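Local coordinates for FAD:protein FMN transferase (Pseudomonas stutzeri ATCC 14405 = CCUG 16156, PDB 5MGY) that probably transfers FMN from FAD to a threonine side chain of a target protein, releasing AMP, with magnesium as cofactor, at residues 201-206 with 295-300. Residues are numbered along the deposited sequence; the frame is centred on the assembly and turned at random.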
ATOM      1  N   ILE A 201     -10.287  -4.968 -13.431  1.00 56.71           N
ATOM      2  CA  ILE A 201      -9.618  -3.705 -13.231  1.00 61.18           C
ATOM      3  C   ILE A 201      -8.818  -3.426 -14.532  1.00 59.35           C
ATOM      4  O   ILE A 201      -8.513  -4.333 -15.344  1.00 45.55           O
ATOM      5  CB  ILE A 201      -8.794  -3.713 -11.894  1.00 67.70           C
ATOM      6  CG1 ILE A 201      -8.359  -2.307 -11.411  1.00 80.26           C
ATOM      7  CG2 ILE A 201      -7.536  -4.558 -12.019  1.00 66.06           C
ATOM      8  CD1 ILE A 201      -9.443  -1.248 -11.197  1.00 83.87           C
ATOM      9  N   ALA A 202      -8.521  -2.140 -14.724  1.00 63.15           N
ATOM     10  CA  ALA A 202      -7.599  -1.659 -15.766  1.00 63.32           C
ATOM     11  C   ALA A 202      -6.270  -1.175 -15.166  1.00 59.85           C
ATOM     12  O   ALA A 202      -6.266  -0.341 -14.250  1.00 61.40           O
ATOM     13  CB  ALA A 202      -8.252  -0.502 -16.510  1.00 69.46           C
ATOM     14  N   ILE A 203      -5.150  -1.673 -15.686  1.00 53.80           N
ATOM     15  CA  ILE A 203      -3.871  -1.089 -15.375  1.00 52.13           C
ATOM     16  C   ILE A 203      -3.523  -0.158 -16.532  1.00 56.15           C
ATOM     17  O   ILE A 203      -3.664  -0.566 -17.708  1.00 50.23           O
ATOM     18  CB  ILE A 203      -2.821  -2.172 -15.203  1.00 49.81           C
ATOM     19  CG1 ILE A 203      -3.236  -3.087 -14.056  1.00 47.25           C
ATOM     20  CG2 ILE A 203      -1.467  -1.536 -14.895  1.00 51.80           C
ATOM     21  CD1 ILE A 203      -2.628  -4.466 -14.038  1.00 44.52           C
ATOM     22  N   GLU A 204      -3.076   1.065 -16.198  1.00 58.37           N
ATOM     23  CA  GLU A 204      -2.593   2.000 -17.220  1.00 63.96           C
ATOM     24  C   GLU A 204      -1.255   1.530 -17.836  1.00 67.45           C
ATOM     25  O   GLU A 204      -0.346   1.031 -17.130  1.00 64.85           O
ATOM     26  CB  GLU A 204      -2.429   3.419 -16.660  1.00 66.41           C
ATOM     27  CG  GLU A 204      -3.712   4.161 -16.336  1.00 68.50           C
ATOM     28  CD  GLU A 204      -4.601   4.346 -17.553  1.00 72.54           C
ATOM     29  OE1 GLU A 204      -4.267   5.116 -18.492  1.00 87.53           O
ATOM     30  OE2 GLU A 204      -5.639   3.702 -17.569  1.00 70.32           O
ATOM     31  N   ALA A 205      -1.149   1.720 -19.142  1.00 70.09           N
ATOM     32  CA  ALA A 205      -0.108   1.075 -19.940  1.00 73.05           C
ATOM     33  C   ALA A 205       0.307   1.993 -21.096  1.00 73.82           C
ATOM     34  O   ALA A 205       0.180   1.663 -22.280  1.00 74.70           O
ATOM     35  CB  ALA A 205      -0.597  -0.281 -20.438  1.00 73.60           C
ATOM     36  N   PRO A 206       0.838   3.147 -20.744  1.00 75.48           N
ATOM     37  CA  PRO A 206       1.026   4.159 -21.737  1.00 83.61           C
ATOM     38  C   PRO A 206       1.991   3.813 -22.858  1.00 87.36           C
ATOM     39  O   PRO A 206       2.868   2.963 -22.753  1.00 74.07           O
ATOM     40  CB  PRO A 206       1.542   5.377 -20.941  1.00 80.20           C
ATOM     41  CG  PRO A 206       1.416   5.011 -19.550  1.00 78.42           C
ATOM     42  CD  PRO A 206       1.458   3.534 -19.493  1.00 76.91           C
ATOM     43  N   ALA A 295       3.932 -11.099  -9.215  1.00 43.20           N
ATOM     44  CA  ALA A 295       3.237 -10.642 -10.365  1.00 43.81           C
ATOM     45  C   ALA A 295       3.250  -9.101 -10.333  1.00 43.95           C
ATOM     46  O   ALA A 295       2.664  -8.477  -9.435  1.00 45.81           O
ATOM     47  CB  ALA A 295       1.829 -11.191 -10.385  1.00 43.25           C
ATOM     48  N   ALA A 296       3.943  -8.496 -11.286  1.00 41.12           N
ATOM     49  CA  ALA A 296       4.078  -7.045 -11.314  1.00 40.49           C
ATOM     50  C   ALA A 296       4.148  -6.490 -12.744  1.00 41.47           C
ATOM     51  O   ALA A 296       4.608  -7.189 -13.653  1.00 44.10           O
ATOM     52  CB  ALA A 296       5.335  -6.645 -10.554  1.00 38.62           C
ATOM     53  N   PHE A 297       3.741  -5.232 -12.907  1.00 39.45           N
ATOM     54  CA  PHE A 297       3.668  -4.540 -14.191  1.00 41.66           C
ATOM     55  C   PHE A 297       4.264  -3.147 -13.990  1.00 40.95           C
ATOM     56  O   PHE A 297       3.663  -2.300 -13.321  1.00 40.54           O
ATOM     57  CB  PHE A 297       2.201  -4.436 -14.604  1.00 45.28           C
ATOM     58  CG  PHE A 297       1.957  -3.753 -15.918  1.00 49.13           C
ATOM     59  CD1 PHE A 297       1.811  -4.546 -17.081  1.00 53.59           C
ATOM     60  CD2 PHE A 297       1.821  -2.363 -16.019  1.00 47.52           C
ATOM     61  CE1 PHE A 297       1.550  -3.963 -18.318  1.00 53.46           C
ATOM     62  CE2 PHE A 297       1.567  -1.777 -17.258  1.00 51.27           C
ATOM     63  CZ  PHE A 297       1.452  -2.575 -18.412  1.00 53.27           C
ATOM     64  N   PHE A 298       5.437  -2.914 -14.559  1.00 41.29           N
ATOM     65  CA  PHE A 298       6.182  -1.674 -14.402  1.00 39.94           C
ATOM     66  C   PHE A 298       5.922  -0.610 -15.479  1.00 40.99           C
ATOM     67  O   PHE A 298       5.675  -0.947 -16.597  1.00 41.77           O
ATOM     68  CB  PHE A 298       7.652  -2.009 -14.472  1.00 38.25           C
ATOM     69  CG  PHE A 298       8.134  -2.849 -13.379  1.00 38.09           C
ATOM     70  CD1 PHE A 298       8.999  -2.331 -12.419  1.00 37.42           C
ATOM     71  CD2 PHE A 298       7.743  -4.158 -13.275  1.00 38.19           C
ATOM     72  CE1 PHE A 298       9.454  -3.115 -11.380  1.00 37.69           C
ATOM     73  CE2 PHE A 298       8.204  -4.940 -12.230  1.00 39.89           C
ATOM     74  CZ  PHE A 298       9.057  -4.423 -11.281  1.00 37.70           C
ATOM     75  N   VAL A 299       5.962   0.677 -15.132  1.00 40.45           N
ATOM     76  CA  VAL A 299       5.872   1.747 -16.114  1.00 42.84           C
ATOM     77  C   VAL A 299       7.101   2.633 -15.999  1.00 44.60           C
ATOM     78  O   VAL A 299       7.219   3.472 -15.103  1.00 42.16           O
ATOM     79  CB  VAL A 299       4.592   2.579 -16.002  1.00 47.01           C
ATOM     80  CG1 VAL A 299       4.507   3.574 -17.137  1.00 47.50           C
ATOM     81  CG2 VAL A 299       3.396   1.662 -16.132  1.00 50.60           C
ATOM     82  N   VAL A 300       7.997   2.443 -16.961  1.00 49.34           N
ATOM     83  CA  VAL A 300       9.276   3.114 -17.024  1.00 52.29           C
ATOM     84  C   VAL A 300       9.222   4.157 -18.109  1.00 58.13           C
ATOM     85  O   VAL A 300       8.764   3.911 -19.282  1.00 67.16           O
ATOM     86  CB  VAL A 300      10.414   2.145 -17.346  1.00 51.22           C
ATOM     87  CG1 VAL A 300      11.733   2.862 -17.162  1.00 50.66           C
ATOM     88  CG2 VAL A 300      10.315   0.893 -16.497  1.00 48.87           C
TER
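Strands 201-205 and 295-300 run in broadly the same direction, their axes 31° apart and 8.2 Å from each other at closest approach, and the CA atoms of I203 and F297, and of A205 and V299, come nearest each other across the gap. The two strands belong to separate antiparallel sheets, and side chains bridge the interval. F297 makes three of the five residue contacts: CG stands anti to the backbone N (chi1 -180°) on a side chain that points toward the other strand, and the rim atoms CD2, CE2 and CZ do the touching. I203 CG2 lies 3.6 Å from F297 CD2, the two side chains lying alongside one another and pointing opposite ways, while A205 CB meets F297 CZ at 3.7 Å. Between these two methyls the carbonyl oxygen of E204 approaches F297 CE2 obliquely. The arrangement illustrates how two antiparallel sheets pack through an apolar layer: the two-stranded sheet of 199-205 and 213-219 lies against the edge region of the eight-stranded antiparallel sheet of this ApbE-family protein. An alanine at F297 would probably open a gap between the sheets, leaving I203 CG2 and the A205 methyl without their aromatic partner. Farther along, P206 and V299 meet tip to tip, CD against CG1 at 3.9 Å, and both also touch Y230 and F306.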